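Local coordinates for cellulase (Uncultured bacterium, PDB 3WX5), which hydrolyses internal beta-1,4-glucosidic bonds of cellulose as a glycoside hydrolase family 12 endoglucanase, at residues D30-G33 / G34-V38; L94-R97 / V98-S102; A199-D202 / D203-R207. All coordinates share one frame; numbering follows the deposited sequence.

How the contacts relate
The three contacts follow one another along a single chain whose fold is the family 12 beta-jelly roll. Contact 1 is the tip of a beta hairpin. Contact 2 is a tight turn where one strand leaves the mixed sheet and strand 101-111 of the other sheet begins. Contact 3 is part of helix 197-206. Contacts 2 and 3 touch: Val98 CG1 lies 3.7 Å from Ile201 CG2, and Val205 closes on the same methyl. Contact 1 stands apart, its centre about 21 Å from that of contact 2 and about 28 Å from that of contact 3. In relatives, the substrate cleft lies on the concave face of the sandwich.

Contact 1: residues D30-G33 / G34-V38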
ATOM      1  N   ASP A  30       7.561  14.810  -1.635  1.00 15.11           N
ATOM      2  CA  ASP A  30       8.397  14.106  -2.589  1.00 18.41           C
ATOM      3  C   ASP A  30       9.673  13.670  -1.899  1.00 17.09           C
ATOM      4  O   ASP A  30      10.249  14.435  -1.111  1.00 16.71           O
ATOM      5  CB  ASP A  30       8.710  14.995  -3.807  1.00 18.55           C
ATOM      6  CG  ASP A  30       7.462  15.390  -4.573  1.00 24.19           C
ATOM      7  OD1 ASP A  30       6.613  14.509  -4.831  1.00 25.43           O
ATOM      8  OD2 ASP A  30       7.338  16.572  -4.952  1.00 33.72           O
ATOM      9  N   VAL A  31      10.096  12.432  -2.173  1.00 15.05           N
ATOM     10  CA  VAL A  31      11.312  11.883  -1.589  1.00 13.55           C
ATOM     11  C   VAL A  31      12.180  11.177  -2.629  1.00 14.03           C
ATOM     12  O   VAL A  31      11.711  10.823  -3.732  1.00 15.82           O
ATOM     13  CB  VAL A  31      11.012  10.873  -0.405  1.00 13.21           C
ATOM     14  CG1 VAL A  31      10.188  11.541   0.699  1.00 12.82           C
ATOM     15  CG2 VAL A  31      10.315   9.638  -0.952  1.00 13.87           C
ATOM     16  N   ALA A  32      13.443  10.934  -2.257  1.00 14.92           N
ATOM     17  CA  ALA A  32      14.384  10.186  -3.083  1.00 16.84           C
ATOM     18  C   ALA A  32      14.498  10.822  -4.458  1.00 18.00           C
ATOM     19  O   ALA A  32      14.380  10.142  -5.489  1.00 17.77           O
ATOM     20  CB  ALA A  32      13.947   8.723  -3.205  1.00 17.68           C
ATOM     21  N   GLY A  33      14.606  12.142  -4.461  1.00 17.74           N
ATOM     22  CA  GLY A  33      14.754  12.914  -5.694  1.00 19.31           C
ATOM     23  C   GLY A  33      13.509  12.863  -6.559  1.00 21.21           C
ATOM     24  O   GLY A  33      13.559  13.184  -7.747  1.00 21.40           O
ATOM     25  N   GLY A  34      12.371  12.523  -5.961  1.00 19.09           N
ATOM     26  CA  GLY A  34      11.118  12.512  -6.707  1.00 18.59           C
ATOM     27  C   GLY A  34      10.693  11.131  -7.158  1.00 16.54           C
ATOM     28  O   GLY A  34       9.643  10.984  -7.780  1.00 19.13           O
ATOM     29  N   ARG A  35      11.493  10.111  -6.850  1.00 17.30           N
ATOM     30  CA  ARG A  35      11.155   8.782  -7.331  1.00 17.21           C
ATOM     31  C   ARG A  35       9.931   8.216  -6.584  1.00 16.89           C
ATOM     32  O   ARG A  35       9.162   7.443  -7.146  1.00 17.42           O
ATOM     33  CB  ARG A  35      12.340   7.820  -7.237  1.00 17.67           C
ATOM     34  CG  ARG A  35      11.933   6.391  -7.595  1.00 20.40           C
ATOM     35  CD  ARG A  35      13.097   5.524  -8.020  1.00 29.03           C
ATOM     36  NE  ARG A  35      12.637   4.154  -8.250  1.00 32.17           N
ATOM     37  CZ  ARG A  35      12.095   3.715  -9.384  1.00 33.00           C
ATOM     38  NH1 ARG A  35      11.963   4.519 -10.433  1.00 30.15           N
ATOM     39  NH2 ARG A  35      11.713   2.455  -9.486  1.00 27.09           N
ATOM     40  N   TYR A  36       9.797   8.557  -5.303  1.00 14.59           N
ATOM     41  CA  TYR A  36       8.653   8.121  -4.497  1.00 14.87           C
ATOM     42  C   TYR A  36       7.990   9.333  -3.855  1.00 15.74           C
ATOM     43  O   TYR A  36       8.531  10.435  -3.888  1.00 15.84           O
ATOM     44  CB  TYR A  36       9.067   7.101  -3.407  1.00 13.96           C
ATOM     45  CG  TYR A  36       9.833   5.915  -3.930  1.00 14.68           C
ATOM     46  CD1 TYR A  36       9.254   5.019  -4.831  1.00 14.65           C
ATOM     47  CD2 TYR A  36      11.158   5.708  -3.561  1.00 17.59           C
ATOM     48  CE1 TYR A  36      10.008   3.986  -5.387  1.00 16.49           C
ATOM     49  CE2 TYR A  36      11.896   4.648  -4.077  1.00 13.36           C
ATOM     50  CZ  TYR A  36      11.323   3.823  -5.001  1.00 12.67           C
ATOM     51  OH  TYR A  36      12.062   2.800  -5.541  1.00 15.94           O
ATOM     52  N   ARG A  37       6.804   9.126  -3.300  1.00 13.18           N
ATOM     53  CA  ARG A  37       6.084  10.164  -2.578  1.00 15.38           C
ATOM     54  C   ARG A  37       5.583   9.555  -1.290  1.00 15.48           C
ATOM     55  O   ARG A  37       5.077   8.437  -1.312  1.00 15.40           O
ATOM     56  CB  ARG A  37       4.878  10.567  -3.398  1.00 15.41           C
ATOM     57  CG  ARG A  37       4.250  11.873  -2.980  1.00 28.53           C
ATOM     58  CD  ARG A  37       3.859  12.644  -4.235  1.00 36.68           C
ATOM     59  NE  ARG A  37       2.673  13.427  -3.974  1.00 44.91           N
ATOM     60  CZ  ARG A  37       2.694  14.662  -3.509  1.00 51.16           C
ATOM     61  NH1 ARG A  37       3.858  15.269  -3.298  1.00 55.96           N
ATOM     62  NH2 ARG A  37       1.552  15.293  -3.267  1.00 55.90           N
ATOM     63  N   VAL A  38       5.597  10.331  -0.212  1.00 15.25           N
ATOM     64  CA  VAL A  38       5.071   9.875   1.068  1.00 13.12           C
ATOM     65  C   VAL A  38       3.843  10.716   1.446  1.00 14.46           C
ATOM     66  O   VAL A  38       3.817  11.940   1.233  1.00 15.08           O
ATOM     67  CB  VAL A  38       6.138   9.955   2.178  1.00 12.11           C
ATOM     68  CG1 VAL A  38       5.536   9.573   3.552  1.00 11.29           C
ATOM     69  CG2 VAL A  38       7.323   9.027   1.823  1.00 12.87           C
TER
HETATM   70  O   HOH W   1       7.436  12.336  -6.098  1.00 32.11           O
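Gly34 turns the chain back on Val31 at the tip of the beta hairpin made by strands 28-31 and 36-39. Its N donates to Val31 O at 2.9 Å, and the positive phi of both Ala32 and Gly33 is consistent with a type I' turn. A water lies between Gly34 O and Asp30 OD1, 2.6 Å from OD1, and links the turn to the first strand. Next comes Arg35, whose N bonds to Ala32 O at 3.2 Å. Arg35 and Tyr36 together face Val31, which makes a classic beta bulge. The Arg35 side chain is extended, with CG over the centre of the Tyr36 ring. Its NE reaches Tyr36 OH, while its NH2 bonds to Val239 O; Tyr36 OH also takes the N-H of Val239. Tyr36 O accepts a nearly straight bond from Val31 N, with an N-H...O angle of 171°. The return bond, from Tyr36 N to Val31 O, is weak at 3.4 Å. On the same face of the sheet, Val31 CG2 packs on Tyr36 CB at 3.7 Å. Ala32 CB, in the turn, comes near Tyr36 CD2. Arg37 points to the other face with Asp30, opposite it in a non-hydrogen-bonded antiparallel backbone pair. Its chain bends at chi2 and chi3, which brings the guanidinium over to Asp30 on the neighbouring strand to form a salt bridge. NH1 donates to Asp30 OD1 at 3.2 Å, arriving from above the carboxylate plane. Val38 ends the walk among Ile51, Ile53 and Ile79, with its CG2 4.0 Å from Val31 CG1.

Contact 2: residues L94-R97 / V98-S102; sequences LPLR and VEAIS
Leu96 folds back over Ala100 and Ile101, and the turn between them is a short 3-10 segment, 98-100. The bond across it runs from Ala100 N to Arg97 O at 2.8 Å. The bond is bent, 141° at the hydrogen, as suits so tight a turn. Ile101 N donates to Val98 O at 3.2 Å and continues the turn. Outside the turn, the backbone of Leu96 bonds to Leu216, that of Val98 to Trp214 and that of Glu99 to Pro212. Glu99 O accepts from Arg244 NE, and Ala100 has a further backbone bond to Arg244. Arg97 and Glu99 lie side by side and point the same way. Their flat groups are almost perpendicular, and Glu99 OE2 comes nearest to Arg97 CD. No N-H of Arg97 points at this oxygen, so any attraction between the two groups is probably one of charge alone, without a hydrogen bond. Arg97 NE instead donates to Thr213 O. The apolar side is carried by Leu96. With its CG anti to the backbone N (chi1 179°), it sets CD1 3.9 Å from Ala100 CB and CD2 3.7 Å from Ile101 CG1. Leu96 also rests on Leu241 and Ala243 of strand 233-243, Arg97 touches Tyr215 of strand 215-225, and Val98 faces helix 197-206.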
ATOM      1  N   LEU A  94       4.472   4.314 -14.754  1.00 16.47           N
ATOM      2  CA  LEU A  94       3.035   4.044 -14.653  1.00 15.31           C
ATOM      3  C   LEU A  94       2.221   5.267 -15.092  1.00 17.52           C
ATOM      4  O   LEU A  94       2.731   6.388 -15.058  1.00 16.17           O
ATOM      5  CB  LEU A  94       2.662   3.624 -13.222  1.00 16.76           C
ATOM      6  CG  LEU A  94       3.438   2.440 -12.627  1.00 14.57           C
ATOM      7  CD1 LEU A  94       3.166   2.372 -11.099  1.00 13.48           C
ATOM      8  CD2 LEU A  94       3.033   1.125 -13.298  1.00 13.21           C
ATOM      9  N   PRO A  95       0.948   5.066 -15.476  1.00 16.48           N
ATOM     10  CA  PRO A  95       0.278   3.773 -15.443  1.00 16.63           C
ATOM     11  C   PRO A  95       0.695   2.878 -16.619  1.00 18.61           C
ATOM     12  O   PRO A  95       1.165   3.363 -17.654  1.00 17.30           O
ATOM     13  CB  PRO A  95      -1.210   4.139 -15.526  1.00 16.62           C
ATOM     14  CG  PRO A  95      -1.241   5.433 -16.232  1.00 21.82           C
ATOM     15  CD  PRO A  95       0.004   6.166 -15.767  1.00 18.76           C
ATOM     16  N   LEU A  96       0.583   1.574 -16.416  1.00 15.58           N
ATOM     17  CA  LEU A  96       0.999   0.584 -17.398  1.00 14.52           C
ATOM     18  C   LEU A  96      -0.014  -0.539 -17.335  1.00 13.97           C
ATOM     19  O   LEU A  96      -0.414  -0.961 -16.238  1.00 12.66           O
ATOM     20  CB  LEU A  96       2.372   0.039 -17.036  1.00 12.74           C
ATOM     21  CG  LEU A  96       2.922  -1.039 -17.976  1.00 18.81           C
ATOM     22  CD1 LEU A  96       3.219  -0.434 -19.361  1.00 15.59           C
ATOM     23  CD2 LEU A  96       4.193  -1.651 -17.389  1.00 22.98           C
ATOM     24  N   ARG A  97      -0.442  -1.024 -18.497  1.00 12.81           N
ATOM     25  CA  ARG A  97      -1.469  -2.050 -18.520  1.00 13.07           C
ATOM     26  C   ARG A  97      -0.957  -3.318 -17.851  1.00 11.66           C
ATOM     27  O   ARG A  97       0.200  -3.701 -18.040  1.00 11.28           O
ATOM     28  CB  ARG A  97      -1.869  -2.352 -19.966  1.00 13.20           C
ATOM     29  CG  ARG A  97      -3.323  -2.166 -20.171  1.00 14.37           C
ATOM     30  CD  ARG A  97      -3.709  -2.103 -21.624  1.00 17.60           C
ATOM     31  NE  ARG A  97      -5.095  -1.658 -21.718  1.00 17.92           N
ATOM     32  CZ  ARG A  97      -5.607  -1.127 -22.814  1.00 20.23           C
ATOM     33  NH1 ARG A  97      -4.845  -1.039 -23.892  1.00 17.21           N
ATOM     34  NH2 ARG A  97      -6.871  -0.714 -22.832  1.00 18.80           N
ATOM     35  N   VAL A  98      -1.838  -4.016 -17.150  1.00 10.17           N
ATOM     36  CA  VAL A  98      -1.430  -5.260 -16.508  1.00 11.02           C
ATOM     37  C   VAL A  98      -0.829  -6.262 -17.482  1.00 10.91           C
ATOM     38  O   VAL A  98       0.222  -6.852 -17.209  1.00 10.89           O
ATOM     39  CB  VAL A  98      -2.580  -5.890 -15.717  1.00 12.22           C
ATOM     40  CG1 VAL A  98      -2.253  -7.348 -15.322  1.00 10.77           C
ATOM     41  CG2 VAL A  98      -2.905  -5.029 -14.501  1.00 10.66           C
ATOM     42  N   GLU A  99      -1.414  -6.368 -18.678  1.00 11.68           N
ATOM     43  CA  GLU A  99      -0.905  -7.353 -19.652  1.00 12.02           C
ATOM     44  C   GLU A  99       0.478  -6.911 -20.214  1.00 12.12           C
ATOM     45  O   GLU A  99       1.200  -7.713 -20.809  1.00 12.83           O
ATOM     46  CB  GLU A  99      -1.927  -7.524 -20.789  1.00 11.07           C
ATOM     47  CG  GLU A  99      -2.158  -6.229 -21.560  1.00 12.68           C
ATOM     48  CD  GLU A  99      -3.207  -6.340 -22.682  1.00 18.23           C
ATOM     49  OE1 GLU A  99      -3.561  -7.472 -23.115  1.00 12.69           O
ATOM     50  OE2 GLU A  99      -3.649  -5.274 -23.156  1.00 17.01           O
ATOM     51  N   ALA A 100       0.815  -5.639 -20.010  1.00 13.73           N
ATOM     52  CA  ALA A 100       2.049  -5.034 -20.513  1.00 13.38           C
ATOM     53  C   ALA A 100       3.136  -4.933 -19.417  1.00 13.34           C
ATOM     54  O   ALA A 100       4.203  -4.373 -19.632  1.00 14.10           O
ATOM     55  CB  ALA A 100       1.753  -3.666 -21.094  1.00 13.57           C
ATOM     56  N   ILE A 101       2.879  -5.511 -18.248  1.00 12.29           N
ATOM     57  CA  ILE A 101       3.921  -5.594 -17.217  1.00 13.21           C
ATOM     58  C   ILE A 101       4.732  -6.879 -17.416  1.00 13.15           C
ATOM     59  O   ILE A 101       4.139  -7.956 -17.488  1.00 16.45           O
ATOM     60  CB  ILE A 101       3.308  -5.634 -15.803  1.00 14.28           C
ATOM     61  CG1 ILE A 101       2.479  -4.362 -15.539  1.00 14.42           C
ATOM     62  CG2 ILE A 101       4.404  -5.835 -14.734  1.00 14.38           C
ATOM     63  CD1 ILE A 101       1.691  -4.416 -14.206  1.00 20.76           C
ATOM     64  N   SER A 102       6.063  -6.781 -17.473  1.00 13.96           N
ATOM     65  CA  SER A 102       6.903  -8.001 -17.480  1.00 15.48           C
ATOM     66  C   SER A 102       7.297  -8.450 -16.081  1.00 14.97           C
ATOM     67  O   SER A 102       7.142  -9.617 -15.746  1.00 15.33           O
ATOM     68  CB  SER A 102       8.161  -7.873 -18.343  1.00 16.99           C
ATOM     69  OG  SER A 102       8.982  -6.815 -17.889  1.00 27.41           O
TER

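Contact 3: residues A199-D202 / D203-R207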
ATOM      1  N   ALA A 199       3.408 -11.663  -9.105  1.00  8.38           N
ATOM      2  CA  ALA A 199       2.783 -12.972  -8.774  1.00  8.25           C
ATOM      3  C   ALA A 199       1.372 -12.739  -8.239  1.00  9.83           C
ATOM      4  O   ALA A 199       0.428 -13.459  -8.612  1.00 12.48           O
ATOM      5  CB  ALA A 199       3.620 -13.745  -7.762  1.00 10.48           C
ATOM      6  N   PHE A 200       1.210 -11.741  -7.362  1.00  9.51           N
ATOM      7  CA  PHE A 200      -0.123 -11.436  -6.816  1.00  9.23           C
ATOM      8  C   PHE A 200      -1.066 -10.916  -7.874  1.00 10.17           C
ATOM      9  O   PHE A 200      -2.239 -11.282  -7.914  1.00 11.33           O
ATOM     10  CB  PHE A 200      -0.020 -10.425  -5.652  1.00 10.45           C
ATOM     11  CG  PHE A 200       0.834 -10.904  -4.521  1.00  8.18           C
ATOM     12  CD1 PHE A 200       2.209 -10.705  -4.543  1.00  8.42           C
ATOM     13  CD2 PHE A 200       0.292 -11.738  -3.528  1.00  8.07           C
ATOM     14  CE1 PHE A 200       3.047 -11.222  -3.565  1.00  7.91           C
ATOM     15  CE2 PHE A 200       1.105 -12.195  -2.494  1.00 11.73           C
ATOM     16  CZ  PHE A 200       2.495 -11.944  -2.516  1.00 12.56           C
ATOM     17  N   ILE A 201      -0.579  -9.975  -8.677  1.00  9.93           N
ATOM     18  CA  ILE A 201      -1.338  -9.502  -9.788  1.00  9.93           C
ATOM     19  C   ILE A 201      -1.851 -10.617 -10.694  1.00 10.47           C
ATOM     20  O   ILE A 201      -3.049 -10.671 -10.996  1.00 12.74           O
ATOM     21  CB  ILE A 201      -0.532  -8.477 -10.623  1.00  8.69           C
ATOM     22  CG1 ILE A 201      -0.157  -7.290  -9.725  1.00 11.15           C
ATOM     23  CG2 ILE A 201      -1.368  -8.048 -11.805  1.00  9.03           C
ATOM     24  CD1 ILE A 201       0.686  -6.156 -10.444  1.00  9.34           C
ATOM     25  N   ASP A 202      -0.973 -11.551 -11.068  1.00  9.67           N
ATOM     26  CA  ASP A 202      -1.355 -12.623 -11.988  1.00 10.23           C
ATOM     27  C   ASP A 202      -2.350 -13.576 -11.324  1.00 11.82           C
ATOM     28  O   ASP A 202      -3.217 -14.120 -11.998  1.00 10.60           O
ATOM     29  CB  ASP A 202      -0.116 -13.413 -12.467  1.00 10.80           C
ATOM     30  CG  ASP A 202       0.697 -12.662 -13.531  1.00 14.88           C
ATOM     31  OD1 ASP A 202       0.282 -11.552 -13.940  1.00 13.71           O
ATOM     32  OD2 ASP A 202       1.802 -13.139 -13.886  1.00 14.67           O
ATOM     33  N   ASP A 203      -2.252 -13.747 -10.002  1.00 10.16           N
ATOM     34  CA  ASP A 203      -3.227 -14.605  -9.300  1.00 11.59           C
ATOM     35  C   ASP A 203      -4.599 -13.935  -9.318  1.00 11.69           C
ATOM     36  O   ASP A 203      -5.623 -14.570  -9.597  1.00  9.92           O
ATOM     37  CB  ASP A 203      -2.767 -14.879  -7.861  1.00 10.51           C
ATOM     38  CG  ASP A 203      -3.788 -15.676  -7.066  1.00 14.19           C
ATOM     39  OD1 ASP A 203      -3.818 -16.932  -7.192  1.00 12.85           O
ATOM     40  OD2 ASP A 203      -4.621 -15.045  -6.382  1.00 13.88           O
ATOM     41  N   ALA A 204      -4.626 -12.633  -9.015  1.00 11.20           N
ATOM     42  CA  ALA A 204      -5.883 -11.878  -9.083  1.00 10.95           C
ATOM     43  C   ALA A 204      -6.500 -11.899 -10.493  1.00 11.93           C
ATOM     44  O   ALA A 204      -7.728 -12.037 -10.639  1.00 13.01           O
ATOM     45  CB  ALA A 204      -5.649 -10.430  -8.629  1.00 10.21           C
ATOM     46  N   VAL A 205      -5.658 -11.779 -11.530  1.00 12.56           N
ATOM     47  CA  VAL A 205      -6.140 -11.897 -12.895  1.00 12.13           C
ATOM     48  C   VAL A 205      -6.741 -13.285 -13.128  1.00 13.68           C
ATOM     49  O   VAL A 205      -7.812 -13.429 -13.761  1.00 12.29           O
ATOM     50  CB  VAL A 205      -5.011 -11.643 -13.920  1.00 13.98           C
ATOM     51  CG1 VAL A 205      -5.434 -12.134 -15.322  1.00 15.66           C
ATOM     52  CG2 VAL A 205      -4.648 -10.121 -13.939  1.00  8.30           C
ATOM     53  N   ALA A 206      -6.010 -14.310 -12.712  1.00 12.56           N
ATOM     54  CA  ALA A 206      -6.511 -15.689 -12.907  1.00 13.59           C
ATOM     55  C   ALA A 206      -7.852 -15.901 -12.233  1.00 15.09           C
ATOM     56  O   ALA A 206      -8.697 -16.625 -12.772  1.00 12.34           O
ATOM     57  CB  ALA A 206      -5.500 -16.730 -12.430  1.00 11.42           C
ATOM     58  N   ARG A 207      -8.069 -15.249 -11.086  1.00 12.58           N
ATOM     59  CA  ARG A 207      -9.342 -15.383 -10.360  1.00 15.19           C
ATOM     60  C   ARG A 207     -10.494 -14.596 -10.962  1.00 15.83           C
ATOM     61  O   ARG A 207     -11.637 -14.738 -10.528  1.00 14.03           O
ATOM     62  CB  ARG A 207      -9.185 -15.022  -8.868  1.00 14.05           C
ATOM     63  CG  ARG A 207      -8.219 -15.941  -8.139  1.00 16.04           C
ATOM     64  CD  ARG A 207      -8.014 -15.568  -6.687  1.00 13.98           C
ATOM     65  NE  ARG A 207      -6.954 -16.380  -6.116  1.00 12.60           N
ATOM     66  CZ  ARG A 207      -7.121 -17.636  -5.707  1.00 17.89           C
ATOM     67  NH1 ARG A 207      -8.314 -18.210  -5.782  1.00 16.20           N
ATOM     68  NH2 ARG A 207      -6.073 -18.354  -5.340  1.00 18.38           N
TER
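Four backbone bonds of alpha-helical type, from the N of Asp203, Ala204, Val205 and Ala206 to the O of Ala199, Phe200, Ile201 and Asp202, join the two segments at 2.9 to 3.0 Å, and the one from Ala204 N to Phe200 O is the straightest, with an N-H...O angle of 171°. The side chains of one turn largely lean on the carbonyl oxygens of the turn before. Asp203 CB sits against Ala199 O and Phe200 O, and Val205 CG2 lies 3.4 Å from Ile201 O. Side chain to side chain, Ile201 CG2 and Val205 CG2 approach only to 4.4 Å. A chi1 of 176° swings the Asp203 carboxylate away from its own amide and toward Arg207. Arg207 NE donates to Asp203 OD2 at 2.7 Å, in the guanidinium plane and on the syn side of the carboxylate. Arg207 NH2 adds a weak bond to Asp203 OD1 at 3.2 Å. This is a two-bond salt bridge between residues one helical turn apart. Asp203 OD2 is also bonded to Tyr183 OH, so this oxygen takes two donors, which probably helps to keep the carboxylate charged. Asp202 is turned elsewhere and forms a salt bridge with Lys198. Phe200 is buried and meets the rings of Trp169 and Tyr183 edge-to-face, while Ile201 rests on Leu124 and Phe126. One side of the helix thus lies on strands 117-127, 140-149 and 157-164. A single alpha-helix packed on a beta-sheet in this way is typical of the family 12 jelly roll.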